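Local coordinates for autophagy protein 5 (Saccharomyces cerevisiae, PDB 2DYO), which is required for autophagic vesicle formation, cytoplasm-to-vacuole transport, mitophagy and nucleophagy in yeast, at residues A[5-10]-A[270-275]; A[13-18]-A[39-44]; A[156-161]-A[194-199]; A[205-210]-A[217-222]. All blocks are in the same frame, centred on the assembly; numbering follows the deposited sequence.

Overall arrangement
Interaction 1 spans nearly the whole chain, joining the N-terminal helix 4-12 to helix 266-273 of the UblB domain, and the other three contacts fall in sequence between its segments. Interactions 2 and 4 are equivalent hairpins: each supplies the first two strands of a five-stranded sheet of order 2-1-5-3-4, one in UblA and one in UblB, with centres about 24 Å apart. Interaction 3 ties two helix ends in the helical region, about 30 Å from interaction 2 between centres. Interaction 1, about 17 Å centre to centre from both 2 and 3, touches interaction 3 through Leu158. Interactions 2 and 4 lie within single domains, whereas interaction 1 links the N-terminal helix to UblB.

Interaction 1 of 4, residues A[5-10]-A[270-275]; sequences NDIKQL and YSKLRS
Lys8 and Lys272 mark the nearest approach of the two backbones, with Lys8 CA 6.5 Å from Lys272 CA, where helix 4-12 meets the last turn of helix 266-273. The apolar share falls to Ile7. Its CG2 branch, anti to the backbone N, meets Leu273 CD1 at 3.8 Å, the two side chains crossing at about a right angle, while its CD1 rests on the aliphatic part of Lys272 near CD. The ammonium of Lys272 leads away to Asp268 and to an acidic side chain of the chain of another protein. Lys8, extended beyond CG, lays its CE 3.4 Å from Ser271 O. Its NZ reaches the other segment through two waters: one, 2.7 Å from Lys8 NZ, donates to Ser271 O; the other accepts from both Lys8 NZ and Arg274 NH2. That second water probably eases the meeting of like charges, since Lys8 NZ lies 4.3 Å from Arg274 NH2. Arg274 is held in turn by Tyr270, whose OH accepts from NH1 in the guanidinium plane. Around this seam, Lys8 touches Ile189 and Asn193 of helix 185-195, Arg274 packs on Trp151 and Leu158 of helix 142-159, and Tyr270 reaches Leu280 of strand 280-286.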
loop_
_atom_site.group_PDB
_atom_site.type_symbol
_atom_site.label_atom_id
_atom_site.label_comp_id
_atom_site.label_asym_id
_atom_site.label_seq_id
_atom_site.Cartn_x
_atom_site.Cartn_y
_atom_site.Cartn_z
ATOM N N ASN A 5 0.148 -5.527 -18.776
ATOM C CA ASN A 5 -0.382 -4.174 -18.650
ATOM C C ASN A 5 -1.848 -4.124 -18.247
ATOM O O ASN A 5 -2.260 -3.225 -17.519
ATOM C CB ASN A 5 -0.164 -3.375 -19.935
ATOM C CG ASN A 5 0.935 -2.339 -19.785
ATOM O OD1 ASN A 5 0.857 -1.248 -20.350
ATOM N ND2 ASN A 5 1.969 -2.678 -19.017
ATOM N N ASP A 6 -2.642 -5.080 -18.715
ATOM C CA ASP A 6 -4.048 -5.110 -18.336
ATOM C C ASP A 6 -4.115 -5.365 -16.833
ATOM O O ASP A 6 -4.899 -4.739 -16.118
ATOM C CB ASP A 6 -4.790 -6.218 -19.082
ATOM C CG ASP A 6 -5.066 -5.862 -20.528
ATOM O OD1 ASP A 6 -4.096 -5.656 -21.288
ATOM O OD2 ASP A 6 -6.256 -5.781 -20.899
ATOM N N ILE A 7 -3.282 -6.289 -16.365
ATOM C CA ILE A 7 -3.224 -6.626 -14.950
ATOM C C ILE A 7 -2.768 -5.400 -14.160
ATOM O O ILE A 7 -3.384 -5.038 -13.165
ATOM C CB ILE A 7 -2.240 -7.801 -14.701
ATOM C CG1 ILE A 7 -2.815 -9.093 -15.292
ATOM C CG2 ILE A 7 -1.981 -7.969 -13.203
ATOM C CD1 ILE A 7 -1.863 -10.280 -15.242
ATOM N N LYS A 8 -1.693 -4.759 -14.613
ATOM C CA LYS A 8 -1.178 -3.572 -13.931
ATOM C C LYS A 8 -2.202 -2.442 -13.924
ATOM O O LYS A 8 -2.238 -1.641 -12.993
ATOM C CB LYS A 8 0.125 -3.093 -14.581
ATOM C CG LYS A 8 1.313 -4.007 -14.303
ATOM C CD LYS A 8 2.616 -3.416 -14.800
ATOM C CE LYS A 8 3.787 -4.335 -14.486
ATOM N NZ LYS A 8 5.087 -3.782 -14.945
ATOM N N GLN A 9 -3.038 -2.383 -14.958
ATOM C CA GLN A 9 -4.067 -1.353 -15.037
ATOM C C GLN A 9 -5.107 -1.601 -13.944
ATOM O O GLN A 9 -5.616 -0.667 -13.330
ATOM C CB GLN A 9 -4.734 -1.376 -16.413
ATOM C CG GLN A 9 -5.772 -0.276 -16.648
ATOM C CD GLN A 9 -5.192 1.125 -16.534
ATOM O OE1 GLN A 9 -5.270 1.762 -15.483
ATOM N NE2 GLN A 9 -4.599 1.607 -17.618
ATOM N N LEU A 10 -5.416 -2.869 -13.708
ATOM C CA LEU A 10 -6.376 -3.236 -12.677
ATOM C C LEU A 10 -5.839 -2.862 -11.296
ATOM O O LEU A 10 -6.585 -2.410 -10.428
ATOM C CB LEU A 10 -6.663 -4.743 -12.722
ATOM C CG LEU A 10 -7.516 -5.251 -13.889
ATOM C CD1 LEU A 10 -7.602 -6.774 -13.843
ATOM C CD2 LEU A 10 -8.907 -4.636 -13.806
ATOM N N TYR A 270 5.962 -11.374 -8.921
ATOM C CA TYR A 270 6.619 -10.085 -8.741
ATOM C C TYR A 270 6.392 -9.133 -9.913
ATOM O O TYR A 270 5.892 -8.022 -9.742
ATOM C CB TYR A 270 8.128 -10.247 -8.561
ATOM C CG TYR A 270 8.816 -8.900 -8.455
ATOM C CD1 TYR A 270 8.800 -8.186 -7.257
ATOM C CD2 TYR A 270 9.384 -8.291 -9.579
ATOM C CE1 TYR A 270 9.324 -6.896 -7.180
ATOM C CE2 TYR A 270 9.910 -6.992 -9.514
ATOM C CZ TYR A 270 9.873 -6.303 -8.309
ATOM O OH TYR A 270 10.363 -5.018 -8.235
ATOM N N SER A 271 6.762 -9.572 -11.110
ATOM C CA SER A 271 6.642 -8.720 -12.285
ATOM C C SER A 271 5.244 -8.179 -12.541
ATOM O O SER A 271 5.096 -7.112 -13.125
ATOM C CB SER A 271 7.143 -9.459 -13.532
ATOM O OG SER A 271 6.267 -10.510 -13.878
ATOM N N LYS A 272 4.223 -8.892 -12.083
ATOM C CA LYS A 272 2.851 -8.463 -12.317
ATOM C C LYS A 272 2.119 -7.863 -11.127
ATOM O O LYS A 272 1.373 -6.890 -11.277
ATOM C CB LYS A 272 2.047 -9.640 -12.878
ATOM C CG LYS A 272 2.509 -10.047 -14.268
ATOM C CD LYS A 272 1.910 -11.368 -14.719
ATOM C CE LYS A 272 2.364 -11.685 -16.142
ATOM N NZ LYS A 272 2.094 -13.092 -16.528
ATOM N N LEU A 273 2.325 -8.434 -9.946
ATOM C CA LEU A 273 1.632 -7.947 -8.765
ATOM C C LEU A 273 2.420 -7.103 -7.758
ATOM O O LEU A 273 1.906 -6.791 -6.683
ATOM C CB LEU A 273 0.972 -9.134 -8.052
ATOM C CG LEU A 273 -0.459 -9.462 -8.503
ATOM C CD1 LEU A 273 -0.557 -9.490 -10.024
ATOM C CD2 LEU A 273 -0.887 -10.787 -7.901
ATOM N N ARG A 274 3.652 -6.718 -8.084
ATOM C CA ARG A 274 4.412 -5.892 -7.143
ATOM C C ARG A 274 3.643 -4.594 -6.911
ATOM O O ARG A 274 2.876 -4.161 -7.771
ATOM C CB ARG A 274 5.805 -5.565 -7.688
ATOM C CG ARG A 274 5.803 -4.659 -8.913
ATOM C CD ARG A 274 7.223 -4.315 -9.328
ATOM N NE ARG A 274 7.254 -3.551 -10.574
ATOM C CZ ARG A 274 8.366 -3.158 -11.185
ATOM N NH1 ARG A 274 9.549 -3.453 -10.668
ATOM N NH2 ARG A 274 8.293 -2.474 -12.321
ATOM N N SER A 275 3.845 -3.985 -5.746
ATOM C CA SER A 275 3.169 -2.743 -5.403
ATOM C C SER A 275 3.879 -1.528 -6.011
ATOM O O SER A 275 4.952 -1.663 -6.607
ATOM C CB SER A 275 3.074 -2.610 -3.884
ATOM O OG SER A 275 2.338 -3.699 -3.335
HETATM O O HOH W 1 6.887 -5.473 -13.952
HETATM O O HOH W 2 5.919 -1.387 -13.630
#

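Interaction 2 of 4, residues A[13-18]-A[39-44]; sequences NGELNV and RIRVPR
Leu16 and Val42 exchange both backbone hydrogen bonds, as do Val18 and Ile40, in an antiparallel pairing whose strand axes approach to 4.4 Å. Beyond Pro43, Arg44 N bonds to Gly14 O at 3.2 Å. Apolar contacts lie on the face bearing Leu16, Val18, Ile40 and Val42, where Val18 CG2 meets Val42 CG2 at 3.8 Å; at the strand end Leu16 CG packs on Arg44 CG. The charged end of Arg44 goes to Asp95 and to an acidic side chain of the chain of another protein. These strands form the opening hairpin of the ubiquitin-like (beta-grasp) UblA domain, with strand 118-126 beside strand 15-22. Polar side-chain bonds gather on the other face around Arg41, whose chain bends at chi2 and chi3. Its NE forms a salt bridge with the anti lone pair of Glu15 OE1 at 2.8 Å, and its NH1 donates to Asn17 OD1 at 2.9 Å from above that carbonyl plane. A leucine in place of Arg41 would probably leave the Glu15 carboxylate without its counter-charge and Asn17 OD1 without this donor. One guanidinium face lies over Glu15 C, and a water accepting from Arg41 NH2 also lies within bonding distance of Glu15 O.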
loop_
_atom_site.group_PDB
_atom_site.type_symbol
_atom_site.label_atom_id
_atom_site.label_comp_id
_atom_site.label_asym_id
_atom_site.label_seq_id
_atom_site.Cartn_x
_atom_site.Cartn_y
_atom_site.Cartn_z
ATOM N N ASN A 13 -5.970 0.870 -10.928
ATOM C CA ASN A 13 -7.339 1.301 -10.672
ATOM C C ASN A 13 -7.831 0.800 -9.307
ATOM O O ASN A 13 -8.934 1.149 -8.871
ATOM C CB ASN A 13 -8.267 0.807 -11.788
ATOM C CG ASN A 13 -7.928 1.410 -13.145
ATOM O OD1 ASN A 13 -8.471 1.002 -14.170
ATOM N ND2 ASN A 13 -7.031 2.383 -13.156
ATOM N N GLY A 14 -7.014 -0.012 -8.633
ATOM C CA GLY A 14 -7.393 -0.513 -7.314
ATOM C C GLY A 14 -7.779 0.675 -6.457
ATOM O O GLY A 14 -7.120 1.713 -6.524
ATOM N N GLU A 15 -8.829 0.541 -5.650
ATOM C CA GLU A 15 -9.302 1.663 -4.842
ATOM C C GLU A 15 -10.200 1.208 -3.693
ATOM O O GLU A 15 -10.990 0.274 -3.841
ATOM C CB GLU A 15 -10.067 2.617 -5.756
ATOM C CG GLU A 15 -10.276 4.019 -5.236
ATOM C CD GLU A 15 -10.787 4.931 -6.338
ATOM O OE1 GLU A 15 -11.964 5.338 -6.280
ATOM O OE2 GLU A 15 -10.010 5.221 -7.278
ATOM N N LEU A 16 -10.090 1.887 -2.557
ATOM C CA LEU A 16 -10.860 1.540 -1.367
ATOM C C LEU A 16 -11.696 2.679 -0.796
ATOM O O LEU A 16 -11.405 3.854 -1.015
ATOM C CB LEU A 16 -9.906 1.068 -0.262
ATOM C CG LEU A 16 -9.049 -0.170 -0.544
ATOM C CD1 LEU A 16 -7.931 -0.281 0.500
ATOM C CD2 LEU A 16 -9.934 -1.406 -0.517
ATOM N N ASN A 17 -12.740 2.312 -0.057
ATOM C CA ASN A 17 -13.576 3.290 0.620
ATOM C C ASN A 17 -12.828 3.482 1.936
ATOM O O ASN A 17 -12.514 2.508 2.619
ATOM C CB ASN A 17 -14.979 2.732 0.913
ATOM C CG ASN A 17 -15.804 2.520 -0.340
ATOM O OD1 ASN A 17 -15.817 3.359 -1.242
ATOM N ND2 ASN A 17 -16.520 1.402 -0.394
ATOM N N VAL A 18 -12.527 4.727 2.287
ATOM C CA VAL A 18 -11.809 4.990 3.524
ATOM C C VAL A 18 -12.516 6.023 4.383
ATOM O O VAL A 18 -12.808 7.136 3.937
ATOM C CB VAL A 18 -10.372 5.480 3.242
ATOM C CG1 VAL A 18 -9.683 5.863 4.550
ATOM C CG2 VAL A 18 -9.589 4.387 2.527
ATOM N N ARG A 39 -15.002 11.112 4.120
ATOM C CA ARG A 39 -15.339 9.868 3.429
ATOM C C ARG A 39 -14.758 9.954 2.034
ATOM O O ARG A 39 -15.318 10.604 1.151
ATOM C CB ARG A 39 -16.855 9.680 3.378
ATOM C CG ARG A 39 -17.473 9.559 4.759
ATOM C CD ARG A 39 -17.912 10.899 5.271
ATOM N NE ARG A 39 -19.317 11.140 4.965
ATOM C CZ ARG A 39 -19.811 12.317 4.603
ATOM N NH1 ARG A 39 -19.012 13.367 4.493
ATOM N NH2 ARG A 39 -21.108 12.444 4.362
ATOM N N ILE A 40 -13.630 9.281 1.842
ATOM C CA ILE A 40 -12.913 9.337 0.579
ATOM C C ILE A 40 -12.584 8.014 -0.108
ATOM O O ILE A 40 -12.681 6.939 0.477
ATOM C CB ILE A 40 -11.589 10.088 0.794
ATOM C CG1 ILE A 40 -10.804 9.418 1.931
ATOM C CG2 ILE A 40 -11.877 11.543 1.160
ATOM C CD1 ILE A 40 -9.436 10.009 2.196
ATOM N N ARG A 41 -12.200 8.123 -1.374
ATOM C CA ARG A 41 -11.793 6.974 -2.163
ATOM C C ARG A 41 -10.282 7.098 -2.244
ATOM O O ARG A 41 -9.754 8.149 -2.619
ATOM C CB ARG A 41 -12.419 7.025 -3.558
ATOM C CG ARG A 41 -13.898 6.664 -3.556
ATOM C CD ARG A 41 -14.091 5.176 -3.266
ATOM N NE ARG A 41 -13.793 4.346 -4.430
ATOM C CZ ARG A 41 -13.810 3.016 -4.422
ATOM N NH1 ARG A 41 -14.105 2.364 -3.309
ATOM N NH2 ARG A 41 -13.538 2.336 -5.527
ATOM N N VAL A 42 -9.591 6.027 -1.870
ATOM C CA VAL A 42 -8.136 6.016 -1.857
ATOM C C VAL A 42 -7.592 4.834 -2.647
ATOM O O VAL A 42 -8.031 3.697 -2.452
ATOM C CB VAL A 42 -7.620 5.908 -0.408
ATOM C CG1 VAL A 42 -6.106 5.794 -0.389
ATOM C CG2 VAL A 42 -8.081 7.117 0.397
ATOM N N PRO A 43 -6.636 5.088 -3.555
ATOM C CA PRO A 43 -6.062 3.997 -4.345
ATOM C C PRO A 43 -5.356 2.995 -3.432
ATOM O O PRO A 43 -4.896 3.348 -2.341
ATOM C CB PRO A 43 -5.060 4.713 -5.257
ATOM C CG PRO A 43 -5.653 6.095 -5.410
ATOM C CD PRO A 43 -6.117 6.395 -4.003
ATOM N N ARG A 44 -5.290 1.742 -3.863
ATOM C CA ARG A 44 -4.574 0.742 -3.089
ATOM C C ARG A 44 -3.091 1.094 -3.232
ATOM O O ARG A 44 -2.302 0.923 -2.306
ATOM C CB ARG A 44 -4.827 -0.659 -3.653
ATOM C CG ARG A 44 -5.966 -1.420 -2.972
ATOM C CD ARG A 44 -6.220 -2.741 -3.688
ATOM N NE ARG A 44 -7.044 -3.662 -2.912
ATOM C CZ ARG A 44 -6.561 -4.540 -2.038
ATOM N NH1 ARG A 44 -7.385 -5.341 -1.375
ATOM N NH2 ARG A 44 -5.251 -4.619 -1.826
HETATM O O HOH W 3 -12.674 -0.499 -6.117
#

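Interaction 3 of 4, residues A[156-161]-A[194-199]; sequences FILNGS and KISSSR
Asn159 and Ser196 are the nearest backbone pair, with Asn159 CA 7.0 Å from Ser196 CA, and both stand where a helix gives out. Helix 142-159 closes with Gly160 N bonded to Phe156 O, and Gly160 then turns to a positive phi of 92°, where a CB would be jammed against the preceding carbonyl oxygen. Ser196 is likewise the first residue to leave helical geometry after helix 185-195. The bond between these ends is made by one amide. For Asn159, chi1 (-51°) sets CG anti to the carbonyl carbon, and the amide beyond it presents both polar atoms to the other segment. ND2 donates to Ile195 O at 2.9 Å, the acceptor lying nearly in the amide plane. OD1 receives the hydroxyl of Ser196 at 2.8 Å from Ser196 OG, in the carbonyl plane and on a lone pair. Leu158 adds an apolar touch alongside, its CD1 3.9 Å from Ser196 CB. A water lies between Leu158 O, Ser198 OG and Arg199 O, bridging the segments. The contact belongs to the helical region of the protein; helix 142-159 also carries Lys152, the attachment site of ATG12, unmodified here. Because the backbone carbonyl of Ile195 can only accept, the amide of Asn159 has one sensible orientation, nitrogen toward Ile195 and oxygen toward Ser196. Two bonds therefore fix its rotation, and the carbonyl of Ile195, at the last helical residue, gains a side-chain donor from the neighbouring helix.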
loop_
_atom_site.group_PDB
_atom_site.type_symbol
_atom_site.label_atom_id
_atom_site.label_comp_id
_atom_site.label_asym_id
_atom_site.label_seq_id
_atom_site.Cartn_x
_atom_site.Cartn_y
_atom_site.Cartn_z
ATOM N N PHE A 156 18.553 -1.901 -6.830
ATOM C CA PHE A 156 19.724 -2.654 -6.401
ATOM C C PHE A 156 19.428 -4.147 -6.271
ATOM O O PHE A 156 20.235 -4.984 -6.671
ATOM C CB PHE A 156 20.229 -2.129 -5.060
ATOM C CG PHE A 156 21.442 -2.849 -4.558
ATOM C CD1 PHE A 156 22.666 -2.712 -5.207
ATOM C CD2 PHE A 156 21.358 -3.697 -3.459
ATOM C CE1 PHE A 156 23.788 -3.412 -4.773
ATOM C CE2 PHE A 156 22.479 -4.404 -3.014
ATOM C CZ PHE A 156 23.696 -4.260 -3.673
ATOM N N ILE A 157 18.275 -4.475 -5.699
ATOM C CA ILE A 157 17.880 -5.869 -5.517
ATOM C C ILE A 157 17.649 -6.551 -6.867
ATOM O O ILE A 157 18.116 -7.672 -7.099
ATOM C CB ILE A 157 16.591 -5.963 -4.655
ATOM C CG1 ILE A 157 16.892 -5.451 -3.241
ATOM C CG2 ILE A 157 16.081 -7.408 -4.613
ATOM C CD1 ILE A 157 15.661 -5.232 -2.369
ATOM N N LEU A 158 16.946 -5.862 -7.761
ATOM C CA LEU A 158 16.645 -6.395 -9.086
ATOM C C LEU A 158 17.824 -6.441 -10.050
ATOM O O LEU A 158 18.015 -7.438 -10.748
ATOM C CB LEU A 158 15.524 -5.585 -9.746
ATOM C CG LEU A 158 14.109 -5.708 -9.179
ATOM C CD1 LEU A 158 13.213 -4.664 -9.839
ATOM C CD2 LEU A 158 13.569 -7.113 -9.433
ATOM N N ASN A 159 18.616 -5.371 -10.088
ATOM C CA ASN A 159 19.739 -5.292 -11.019
ATOM C C ASN A 159 21.136 -5.576 -10.474
ATOM O O ASN A 159 22.075 -5.760 -11.249
ATOM C CB ASN A 159 19.748 -3.919 -11.694
ATOM C CG ASN A 159 18.406 -3.558 -12.297
ATOM O OD1 ASN A 159 17.681 -4.426 -12.788
ATOM N ND2 ASN A 159 18.070 -2.268 -12.277
ATOM N N GLY A 160 21.281 -5.613 -9.156
ATOM C CA GLY A 160 22.591 -5.848 -8.580
ATOM C C GLY A 160 23.292 -4.523 -8.326
ATOM O O GLY A 160 24.322 -4.471 -7.652
ATOM N N SER A 161 22.732 -3.449 -8.878
ATOM C CA SER A 161 23.277 -2.105 -8.697
ATOM C C SER A 161 22.130 -1.106 -8.790
ATOM O O SER A 161 21.052 -1.431 -9.290
ATOM C CB SER A 161 24.320 -1.778 -9.773
ATOM O OG SER A 161 23.701 -1.435 -11.000
ATOM N N LYS A 194 11.791 1.587 -16.832
ATOM C CA LYS A 194 13.142 2.072 -17.103
ATOM C C LYS A 194 14.124 1.677 -16.013
ATOM O O LYS A 194 15.295 1.424 -16.291
ATOM C CB LYS A 194 13.168 3.599 -17.218
ATOM C CG LYS A 194 12.571 4.171 -18.478
ATOM C CD LYS A 194 12.968 5.638 -18.628
ATOM C CE LYS A 194 14.487 5.799 -18.608
ATOM N NZ LYS A 194 14.918 7.202 -18.872
ATOM N N ILE A 195 13.649 1.652 -14.772
ATOM C CA ILE A 195 14.493 1.302 -13.636
ATOM C C ILE A 195 14.953 -0.140 -13.752
ATOM O O ILE A 195 16.065 -0.477 -13.350
ATOM C CB ILE A 195 13.743 1.484 -12.300
ATOM C CG1 ILE A 195 13.382 2.956 -12.105
ATOM C CG2 ILE A 195 14.610 0.988 -11.144
ATOM C CD1 ILE A 195 12.601 3.238 -10.843
ATOM N N SER A 196 14.085 -0.988 -14.296
ATOM C CA SER A 196 14.401 -2.400 -14.493
ATOM C C SER A 196 13.339 -3.116 -15.316
ATOM O O SER A 196 12.157 -3.120 -14.962
ATOM C CB SER A 196 14.558 -3.119 -13.155
ATOM O OG SER A 196 14.981 -4.458 -13.367
ATOM N N SER A 197 13.774 -3.722 -16.416
ATOM C CA SER A 197 12.881 -4.457 -17.304
ATOM C C SER A 197 13.523 -5.790 -17.678
ATOM O O SER A 197 13.009 -6.529 -18.521
ATOM C CB SER A 197 12.600 -3.637 -18.566
ATOM O OG SER A 197 13.793 -3.378 -19.285
ATOM N N SER A 198 14.654 -6.083 -17.040
ATOM C CA SER A 198 15.387 -7.323 -17.276
ATOM C C SER A 198 14.958 -8.366 -16.249
ATOM O O SER A 198 14.147 -8.074 -15.371
ATOM C CB SER A 198 16.887 -7.067 -17.145
ATOM O OG SER A 198 17.209 -6.671 -15.823
ATOM N N ARG A 199 15.502 -9.577 -16.351
ATOM C CA ARG A 199 15.157 -10.629 -15.402
ATOM C C ARG A 199 15.930 -10.427 -14.097
ATOM O O ARG A 199 17.157 -10.346 -14.084
ATOM C CB ARG A 199 15.444 -12.020 -15.984
ATOM C CG ARG A 199 14.754 -13.151 -15.211
ATOM C CD ARG A 199 14.665 -14.435 -16.027
ATOM N NE ARG A 199 13.790 -15.431 -15.406
ATOM C CZ ARG A 199 14.105 -16.152 -14.333
ATOM N NH1 ARG A 199 15.286 -16.001 -13.743
ATOM N NH2 ARG A 199 13.236 -17.026 -13.843
HETATM O O HOH W 4 18.184 -7.568 -13.721
#

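Interaction 4 of 4, residues A[205-210]-A[217-222]; sequences LIIQTS and RISQPT
Pro221 sets its ring against Leu205 and Ile207: Pro221 CG projects to 3.9 Å from Ile207 CD1 and 4.3 Å from Leu205 CD2, resting over the shallow groove where Leu205 CD2 and Ile207 CD1 meet and crossing Ile207 at about a right angle. Ile207 is further covered at its root, where Ser219 OG sits 3.7 Å from Ile207 CB. Over the opposite face, the CG2 branch of Ile206 lies against the extended CG1-CD1 arm of Ile218, with Ile206 CG2 and Ile218 CD1 3.7 Å apart. At the far end, Thr209 divides its labour. Its OG1, placed between the backbone N and the carbonyl carbon (chi1 53°), accepts from Arg217 N at 2.9 Å, while its CG2 leans on the aliphatic run of Arg217 at CG and CD. The guanidinium continues to a salt bridge with Asp241. An alanine in place of Thr209 would probably leave Arg217 N without this acceptor and Arg217 CG without its methyl neighbour. Between the strands, Ile207 N bonds to Ser219 O and Ser219 N to Ile207 O, each at 2.8 Å, and Thr209 N bonds to Arg217 O. Strand 218-219 is one of the two outermost strands of its sheet, and with strand 205-208, which pairs with strand 280-286, it makes the antiparallel first hairpin of the ubiquitin-like UblB domain.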
loop_
_atom_site.group_PDB
_atom_site.type_symbol
_atom_site.label_atom_id
_atom_site.label_comp_id
_atom_site.label_asym_id
_atom_site.label_seq_id
_atom_site.Cartn_x
_atom_site.Cartn_y
_atom_site.Cartn_z
ATOM N N LEU A 205 11.014 -8.907 -2.025
ATOM C CA LEU A 205 9.840 -9.495 -1.397
ATOM C C LEU A 205 9.741 -9.198 0.090
ATOM O O LEU A 205 10.714 -9.338 0.831
ATOM C CB LEU A 205 9.864 -11.015 -1.588
ATOM C CG LEU A 205 8.775 -11.833 -0.882
ATOM C CD1 LEU A 205 7.419 -11.564 -1.536
ATOM C CD2 LEU A 205 9.121 -13.333 -0.968
ATOM N N ILE A 206 8.554 -8.790 0.515
ATOM C CA ILE A 206 8.288 -8.520 1.913
ATOM C C ILE A 206 7.138 -9.449 2.281
ATOM O O ILE A 206 6.141 -9.530 1.557
ATOM C CB ILE A 206 7.885 -7.048 2.145
ATOM C CG1 ILE A 206 9.127 -6.163 1.977
ATOM C CG2 ILE A 206 7.266 -6.886 3.537
ATOM C CD1 ILE A 206 8.873 -4.679 2.082
ATOM N N ILE A 207 7.301 -10.173 3.383
ATOM C CA ILE A 207 6.284 -11.116 3.849
ATOM C C ILE A 207 5.770 -10.660 5.201
ATOM O O ILE A 207 6.554 -10.409 6.108
ATOM C CB ILE A 207 6.867 -12.533 4.002
ATOM C CG1 ILE A 207 7.448 -13.005 2.665
ATOM C CG2 ILE A 207 5.779 -13.491 4.475
ATOM C CD1 ILE A 207 8.174 -14.349 2.736
ATOM N N GLN A 208 4.452 -10.552 5.331
ATOM C CA GLN A 208 3.856 -10.106 6.584
ATOM C C GLN A 208 2.677 -10.979 6.983
ATOM O O GLN A 208 2.116 -11.692 6.153
ATOM C CB GLN A 208 3.365 -8.657 6.445
ATOM C CG GLN A 208 2.144 -8.506 5.517
ATOM C CD GLN A 208 1.622 -7.074 5.440
ATOM O OE1 GLN A 208 2.186 -6.161 6.036
ATOM N NE2 GLN A 208 0.537 -6.879 4.701
ATOM N N THR A 209 2.319 -10.930 8.263
ATOM C CA THR A 209 1.160 -11.661 8.764
ATOM C C THR A 209 0.104 -10.595 9.063
ATOM O O THR A 209 0.042 -9.582 8.367
ATOM C CB THR A 209 1.481 -12.462 10.048
ATOM O OG1 THR A 209 2.061 -11.595 11.030
ATOM C CG2 THR A 209 2.442 -13.612 9.732
ATOM N N SER A 210 -0.707 -10.796 10.095
ATOM C CA SER A 210 -1.747 -9.826 10.426
ATOM C C SER A 210 -1.426 -8.846 11.557
ATOM O O SER A 210 -0.727 -9.184 12.515
ATOM C CB SER A 210 -3.048 -10.558 10.764
ATOM O OG SER A 210 -4.041 -9.648 11.209
ATOM N N ARG A 217 4.212 -10.075 12.315
ATOM C CA ARG A 217 5.624 -10.139 11.969
ATOM C C ARG A 217 5.814 -9.838 10.492
ATOM O O ARG A 217 4.906 -10.019 9.679
ATOM C CB ARG A 217 6.241 -11.493 12.331
ATOM C CG ARG A 217 5.793 -12.656 11.496
ATOM C CD ARG A 217 5.403 -13.821 12.384
ATOM N NE ARG A 217 6.022 -15.064 11.943
ATOM C CZ ARG A 217 5.664 -16.273 12.361
ATOM N NH1 ARG A 217 6.296 -17.339 11.897
ATOM N NH2 ARG A 217 4.675 -16.422 13.236
ATOM N N ILE A 218 7.003 -9.357 10.161
ATOM C CA ILE A 218 7.331 -8.977 8.800
ATOM C C ILE A 218 8.786 -9.356 8.525
ATOM O O ILE A 218 9.643 -9.258 9.405
ATOM C CB ILE A 218 7.112 -7.463 8.643
ATOM C CG1 ILE A 218 7.495 -6.991 7.240
ATOM C CG2 ILE A 218 7.893 -6.730 9.715
ATOM C CD1 ILE A 218 7.003 -5.583 6.945
ATOM N N SER A 219 9.057 -9.803 7.307
ATOM C CA SER A 219 10.403 -10.203 6.942
ATOM C C SER A 219 10.675 -9.870 5.484
ATOM O O SER A 219 9.748 -9.692 4.693
ATOM C CB SER A 219 10.575 -11.706 7.166
ATOM O OG SER A 219 9.698 -12.429 6.324
ATOM N N GLN A 220 11.953 -9.787 5.140
ATOM C CA GLN A 220 12.372 -9.483 3.782
ATOM C C GLN A 220 13.503 -10.455 3.463
ATOM O O GLN A 220 14.676 -10.103 3.504
ATOM C CB GLN A 220 12.850 -8.027 3.689
ATOM C CG GLN A 220 13.384 -7.618 2.320
ATOM C CD GLN A 220 13.880 -6.179 2.284
ATOM O OE1 GLN A 220 14.573 -5.772 1.349
ATOM N NE2 GLN A 220 13.526 -5.402 3.299
ATOM N N PRO A 221 13.148 -11.710 3.150
ATOM C CA PRO A 221 14.113 -12.763 2.829
ATOM C C PRO A 221 14.855 -12.526 1.522
ATOM O O PRO A 221 14.311 -11.948 0.579
ATOM C CB PRO A 221 13.243 -14.013 2.782
ATOM C CG PRO A 221 11.962 -13.483 2.191
ATOM C CD PRO A 221 11.766 -12.186 2.957
ATOM N N THR A 222 16.108 -12.959 1.477
ATOM C CA THR A 222 16.919 -12.820 0.278
ATOM C C THR A 222 16.586 -14.010 -0.615
ATOM O O THR A 222 16.737 -15.162 -0.205
ATOM C CB THR A 222 18.429 -12.874 0.597
ATOM O OG1 THR A 222 18.761 -11.847 1.536
ATOM C CG2 THR A 222 19.244 -12.678 -0.676
HETATM O O HOH W 5 13.003 -9.774 -0.096
#